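Local coordinates for conserved hypothetical secreted protein (Helicobacter pylori, PDB 4RNZ), which determines cell shape as a zinc-binding M23B metallopeptidase that probably cleaves the peptides of cell-wall peptidoglycan, at residues G221-A226 / G297-F302; L262-M267 / Q284-V289. All coordinates share one frame; numbering follows the deposited sequence.

Contact 1: G221-A226 / G297-F302. With ZN (zinc ion), chain B.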
loop_
_atom_site.group_PDB
_atom_site.type_symbol
_atom_site.label_atom_id
_atom_site.label_comp_id
_atom_site.label_asym_id
_atom_site.label_seq_id
_atom_site.Cartn_x
_atom_site.Cartn_y
_atom_site.Cartn_z
ATOM N N GLY A 221 9.919 -0.909 6.979
ATOM C CA GLY A 221 9.374 -1.176 8.308
ATOM C C GLY A 221 10.241 -0.453 9.312
ATOM O O GLY A 221 11.063 0.363 8.951
ATOM N N VAL A 222 10.008 -0.727 10.584
ATOM C CA VAL A 222 10.815 -0.179 11.672
ATOM C C VAL A 222 11.426 -1.386 12.349
ATOM O O VAL A 222 10.725 -2.349 12.641
ATOM C CB VAL A 222 9.959 0.583 12.698
ATOM C CG1 VAL A 222 10.826 1.066 13.862
ATOM C CG2 VAL A 222 9.252 1.740 12.038
ATOM N N ASP A 223 12.733 -1.340 12.568
ATOM C CA ASP A 223 13.427 -2.375 13.330
ATOM C C ASP A 223 13.547 -1.899 14.766
ATOM O O ASP A 223 14.141 -0.854 15.046
ATOM C CB ASP A 223 14.807 -2.672 12.739
ATOM C CG ASP A 223 14.724 -3.422 11.431
ATOM O OD1 ASP A 223 13.639 -3.923 11.090
ATOM O OD2 ASP A 223 15.741 -3.521 10.731
ATOM N N TYR A 224 12.936 -2.664 15.662
ATOM C CA TYR A 224 12.926 -2.335 17.085
ATOM C C TYR A 224 13.886 -3.290 17.741
ATOM O O TYR A 224 13.633 -4.494 17.742
ATOM C CB TYR A 224 11.557 -2.577 17.696
ATOM C CG TYR A 224 10.443 -1.606 17.336
ATOM C CD1 TYR A 224 10.416 -0.303 17.834
ATOM C CD2 TYR A 224 9.367 -2.026 16.543
ATOM C CE1 TYR A 224 9.377 0.556 17.527
ATOM C CE2 TYR A 224 8.331 -1.180 16.244
ATOM C CZ TYR A 224 8.331 0.109 16.740
ATOM O OH TYR A 224 7.279 0.936 16.421
ATOM N N ALA A 225 14.999 -2.778 18.249
ATOM C CA ALA A 225 15.928 -3.623 19.011
ATOM C C ALA A 225 15.252 -3.993 20.328
ATOM O O ALA A 225 14.741 -3.134 21.033
ATOM C CB ALA A 225 17.249 -2.903 19.258
ATOM N N ALA A 226 15.188 -5.280 20.615
ATOM C CA ALA A 226 14.602 -5.755 21.847
ATOM C C ALA A 226 15.258 -7.042 22.270
ATOM O O ALA A 226 15.857 -7.732 21.467
ATOM C CB ALA A 226 13.128 -5.991 21.666
ATOM N N GLY A 297 21.595 -7.616 17.740
ATOM C CA GLY A 297 21.111 -8.997 17.711
ATOM C C GLY A 297 19.610 -9.123 17.467
ATOM O O GLY A 297 19.146 -8.909 16.347
ATOM N N PRO A 298 18.835 -9.498 18.500
ATOM C CA PRO A 298 17.395 -9.676 18.275
ATOM C C PRO A 298 16.667 -8.351 18.003
ATOM O O PRO A 298 17.023 -7.319 18.555
ATOM C CB PRO A 298 16.909 -10.329 19.571
ATOM C CG PRO A 298 17.929 -9.963 20.594
ATOM C CD PRO A 298 19.232 -9.854 19.873
ATOM N N HIS A 299 15.695 -8.387 17.103
ATOM C CA HIS A 299 14.817 -7.235 16.847
ATOM C C HIS A 299 13.477 -7.684 16.276
ATOM O O HIS A 299 13.346 -8.782 15.755
ATOM C CB HIS A 299 15.490 -6.221 15.889
ATOM C CG HIS A 299 15.697 -6.739 14.496
ATOM N ND1 HIS A 299 16.626 -7.709 14.195
ATOM C CD2 HIS A 299 15.092 -6.422 13.321
ATOM C CE1 HIS A 299 16.583 -7.975 12.898
ATOM N NE2 HIS A 299 15.662 -7.205 12.345
ATOM N N LEU A 300 12.473 -6.838 16.426
ATOM C CA LEU A 300 11.189 -6.994 15.740
ATOM C C LEU A 300 11.241 -6.090 14.513
ATOM O O LEU A 300 11.492 -4.897 14.637
ATOM C CB LEU A 300 10.040 -6.560 16.645
ATOM C CG LEU A 300 8.685 -6.396 15.946
ATOM C CD1 LEU A 300 8.216 -7.750 15.436
ATOM C CD2 LEU A 300 7.703 -5.766 16.894
ATOM N N HIS A 301 11.003 -6.655 13.339
ATOM C CA HIS A 301 10.742 -5.839 12.167
ATOM C C HIS A 301 9.221 -5.631 12.119
ATOM O O HIS A 301 8.474 -6.607 12.039
ATOM C CB HIS A 301 11.251 -6.518 10.898
ATOM C CG HIS A 301 10.816 -5.829 9.646
ATOM N ND1 HIS A 301 11.653 -5.009 8.932
ATOM C CD2 HIS A 301 9.622 -5.790 9.016
ATOM C CE1 HIS A 301 10.997 -4.502 7.901
ATOM N NE2 HIS A 301 9.760 -4.963 7.929
ATOM N N PHE A 302 8.784 -4.369 12.187
ATOM C CA PHE A 302 7.371 -3.992 12.191
ATOM C C PHE A 302 7.069 -3.224 10.922
ATOM O O PHE A 302 7.607 -2.140 10.707
ATOM C CB PHE A 302 7.019 -3.146 13.431
ATOM C CG PHE A 302 5.564 -2.665 13.496
ATOM C CD1 PHE A 302 4.498 -3.522 13.254
ATOM C CD2 PHE A 302 5.281 -1.345 13.801
ATOM C CE1 PHE A 302 3.184 -3.080 13.325
ATOM C CE2 PHE A 302 3.979 -0.899 13.885
ATOM C CZ PHE A 302 2.923 -1.764 13.629
HETATM ZN ZN ZN B . 13.510 -4.256 9.149
#
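Tyr224 lies beside Phe302, both side chains pointing the same way, and the Tyr224 ring turns its edge to the first side-chain carbon of Phe302, CE2 of Tyr224 lying 3.7 Å from Phe302 CB. Leu300, two residues before Phe302 on the same strand, adds its CD2, 4.1 Å from Tyr224 CD2. Within its own strand, Val222 lays CG1 over the centre of one face of the Tyr224 ring. This apolar face rests on an antiparallel ladder: Val222 pairs with Phe302 and Tyr224 with Leu300, each through two backbone hydrogen bonds, and Tyr224 N to Leu300 O (2.8 Å) is nearly straight at 173°. A weak bond from Ala226 N to Pro298 O extends the ladder. Asp223 and His301, a non-hydrogen-bonded pair, project from the other face and share the zinc ion. His301 CG is anti to the backbone N (chi1 171°), which swings ND1 to within 2.0 Å of the zinc; Asp223 OD1 binds at the same distance. The carboxylate and imidazole planes stand 62° apart. His299 runs alongside Asp223, its CD2 3.6 Å from Asp223 CG. Gly221, with no side chain, brings its CA to 3.7 Å from His301 CE1. Glu34 and His219 complete the four-ligand metal site, whose two histidines and aspartate are the zinc ligands characteristic of M23 metallopeptidases.

Contact 2: L262-M267 / Q284-V289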
loop_
_atom_site.group_PDB
_atom_site.type_symbol
_atom_site.label_atom_id
_atom_site.label_comp_id
_atom_site.label_asym_id
_atom_site.label_seq_id
_atom_site.Cartn_x
_atom_site.Cartn_y
_atom_site.Cartn_z
ATOM N N LEU A 262 -0.309 -5.374 8.358
ATOM C CA LEU A 262 0.677 -5.125 9.415
ATOM C C LEU A 262 1.536 -6.373 9.575
ATOM O O LEU A 262 1.016 -7.467 9.745
ATOM C CB LEU A 262 -0.017 -4.746 10.736
ATOM C CG LEU A 262 -0.827 -3.435 10.721
ATOM C CD1 LEU A 262 -2.279 -3.680 10.337
ATOM C CD2 LEU A 262 -0.806 -2.732 12.064
ATOM N N VAL A 263 2.852 -6.188 9.523
ATOM C CA VAL A 263 3.812 -7.300 9.482
ATOM C C VAL A 263 4.695 -7.278 10.722
ATOM O O VAL A 263 5.253 -6.251 11.042
ATOM C CB VAL A 263 4.691 -7.156 8.230
ATOM C CG1 VAL A 263 5.890 -8.105 8.253
ATOM C CG2 VAL A 263 3.842 -7.366 6.983
ATOM N N TYR A 264 4.836 -8.419 11.383
ATOM C CA TYR A 264 5.624 -8.552 12.602
ATOM C C TYR A 264 6.589 -9.699 12.419
ATOM O O TYR A 264 6.173 -10.850 12.505
ATOM C CB TYR A 264 4.696 -8.905 13.757
ATOM C CG TYR A 264 3.604 -7.908 13.991
ATOM C CD1 TYR A 264 2.441 -7.941 13.245
ATOM C CD2 TYR A 264 3.733 -6.939 14.969
ATOM C CE1 TYR A 264 1.424 -7.011 13.458
ATOM C CE2 TYR A 264 2.729 -6.016 15.194
ATOM C CZ TYR A 264 1.571 -6.065 14.447
ATOM O OH TYR A 264 0.592 -5.132 14.665
ATOM N N ALA A 265 7.866 -9.400 12.182
ATOM C CA ALA A 265 8.821 -10.411 11.738
ATOM C C ALA A 265 10.002 -10.603 12.684
ATOM O O ALA A 265 10.318 -9.741 13.508
ATOM C CB ALA A 265 9.335 -10.074 10.336
ATOM N N HIS A 266 10.658 -11.743 12.475
ATOM C CA HIS A 266 11.788 -12.242 13.226
ATOM C C HIS A 266 11.387 -12.815 14.584
ATOM O O HIS A 266 12.156 -12.747 15.523
ATOM C CB HIS A 266 12.883 -11.177 13.385
ATOM C CG HIS A 266 13.381 -10.635 12.082
ATOM N ND1 HIS A 266 14.059 -11.407 11.168
ATOM C CD2 HIS A 266 13.282 -9.403 11.531
ATOM C CE1 HIS A 266 14.360 -10.675 10.112
ATOM N NE2 HIS A 266 13.893 -9.457 10.306
ATOM N N MET A 267 10.207 -13.396 14.680
ATOM C CA MET A 267 9.721 -13.873 15.956
ATOM C C MET A 267 10.452 -15.160 16.357
ATOM O O MET A 267 10.876 -15.926 15.494
ATOM C CB MET A 267 8.227 -14.142 15.891
ATOM C CG MET A 267 7.376 -12.927 15.623
ATOM S SD MET A 267 5.690 -13.301 16.079
ATOM C CE MET A 267 4.952 -11.829 15.399
ATOM N N GLN A 284 -3.235 -7.432 22.007
ATOM C CA GLN A 284 -3.173 -8.866 22.240
ATOM C C GLN A 284 -1.780 -9.377 21.937
ATOM O O GLN A 284 -1.190 -8.977 20.937
ATOM C CB GLN A 284 -4.172 -9.532 21.319
ATOM C CG GLN A 284 -4.272 -11.046 21.418
ATOM C CD GLN A 284 -5.404 -11.545 20.560
ATOM O OE1 GLN A 284 -6.362 -10.837 20.313
ATOM N NE2 GLN A 284 -5.313 -12.763 20.131
ATOM N N ILE A 285 -1.266 -10.284 22.768
ATOM C CA ILE A 285 0.060 -10.887 22.548
ATOM C C ILE A 285 -0.019 -11.792 21.309
ATOM O O ILE A 285 -0.890 -12.626 21.232
ATOM C CB ILE A 285 0.524 -11.731 23.769
ATOM C CG1 ILE A 285 0.738 -10.832 25.001
ATOM C CG2 ILE A 285 1.846 -12.436 23.475
ATOM C CD1 ILE A 285 0.756 -11.552 26.331
ATOM N N ILE A 286 0.885 -11.609 20.353
ATOM C CA ILE A 286 0.917 -12.446 19.158
ATOM C C ILE A 286 2.199 -13.266 19.027
ATOM O O ILE A 286 2.302 -14.111 18.133
ATOM C CB ILE A 286 0.660 -11.610 17.878
ATOM C CG1 ILE A 286 1.659 -10.456 17.738
ATOM C CG2 ILE A 286 -0.740 -11.036 17.913
ATOM C CD1 ILE A 286 1.515 -9.723 16.408
ATOM N N GLY A 287 3.142 -13.083 19.948
ATOM C CA GLY A 287 4.382 -13.827 19.907
ATOM C C GLY A 287 5.502 -13.190 20.712
ATOM O O GLY A 287 5.263 -12.392 21.622
ATOM N N ARG A 288 6.726 -13.526 20.339
ATOM C CA ARG A 288 7.895 -13.129 21.061
ATOM C C ARG A 288 8.987 -12.815 20.086
ATOM O O ARG A 288 9.115 -13.487 19.046
ATOM C CB ARG A 288 8.369 -14.274 21.964
ATOM C CG ARG A 288 7.486 -14.590 23.156
ATOM C CD ARG A 288 8.099 -15.775 23.916
ATOM N NE ARG A 288 7.384 -16.089 25.146
ATOM C CZ ARG A 288 7.640 -15.539 26.336
ATOM N NH1 ARG A 288 8.592 -14.628 26.485
ATOM N NH2 ARG A 288 6.940 -15.904 27.382
ATOM N N VAL A 289 9.815 -11.843 20.444
ATOM C CA VAL A 289 10.939 -11.428 19.619
ATOM C C VAL A 289 11.961 -12.553 19.451
ATOM O O VAL A 289 12.274 -13.285 20.403
ATOM C CB VAL A 289 11.666 -10.222 20.254
ATOM C CG1 VAL A 289 12.979 -9.914 19.558
ATOM C CG2 VAL A 289 10.776 -8.993 20.242
#
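The two backbones diverge from a single point of close approach, the antiparallel non-hydrogen-bonded pair Met267 and Val289, whose CA atoms are 4.6 Å apart. Farther along, Tyr264 and Ile286 have CA atoms 9.0 Å apart, and side chains bridge the interval. The chain turns a corner at His266, and past it Met267 comes alongside Val289; no hydrogen bond links the segments. Ile286 sets its CD1 squarely over one face of the Tyr264 ring, a CH-pi contact 3.7 Å from the ring centroid and 11° off the normal. Its CG1 lies between the backbone N and the carbonyl carbon (chi1 56°), and from there the extended branch carries CD1 to the ring, the two side chains crossing at about a right angle. Met267 sends an extended chain past the opposing backbone: CB is 3.3 Å from Arg288 O, SD is 4.1 Å from Gly287 CA, and CE ends 4.2 Å from Ile286 CD1. Gly287, with no side chain, lets the thioether pass close to the backbone, in a conformation open chiefly to glycine. The Tyr264 hydroxyl is hydrogen-bonded to Ala235 N, and at the corner His266 is held by Thr292 O and by Glu34, a zinc ligand. Two residues of strand 285-289, Ile286 and Gly287, lie opposite the single residue Ile232, which makes a classic beta bulge, here on the middle strand of a small antiparallel sheet packed against the main sheet of the M23 peptidase domain.

Overall arrangement
Both contacts are largely buried in the M23 peptidase region, their centres 10 Å apart, and contact 2 is nested within the chain loop closed by contact 1. Strands 260-267 and 299-306 are neighbours in one sheet, linked by a probable hydrogen bond from Ala265 N to His301 O. Contact 1 is pairing inside that sheet, with a backbone ladder and zinc ligands on one face; contact 2 joins the sheet to a smaller one through apolar side chains and the Met267 chain lying on backbone, with Arg288 at its exposed margin. Tyr264 meets Phe302, connecting the two apolar layers, while His266 packs on His299 beside the metal site.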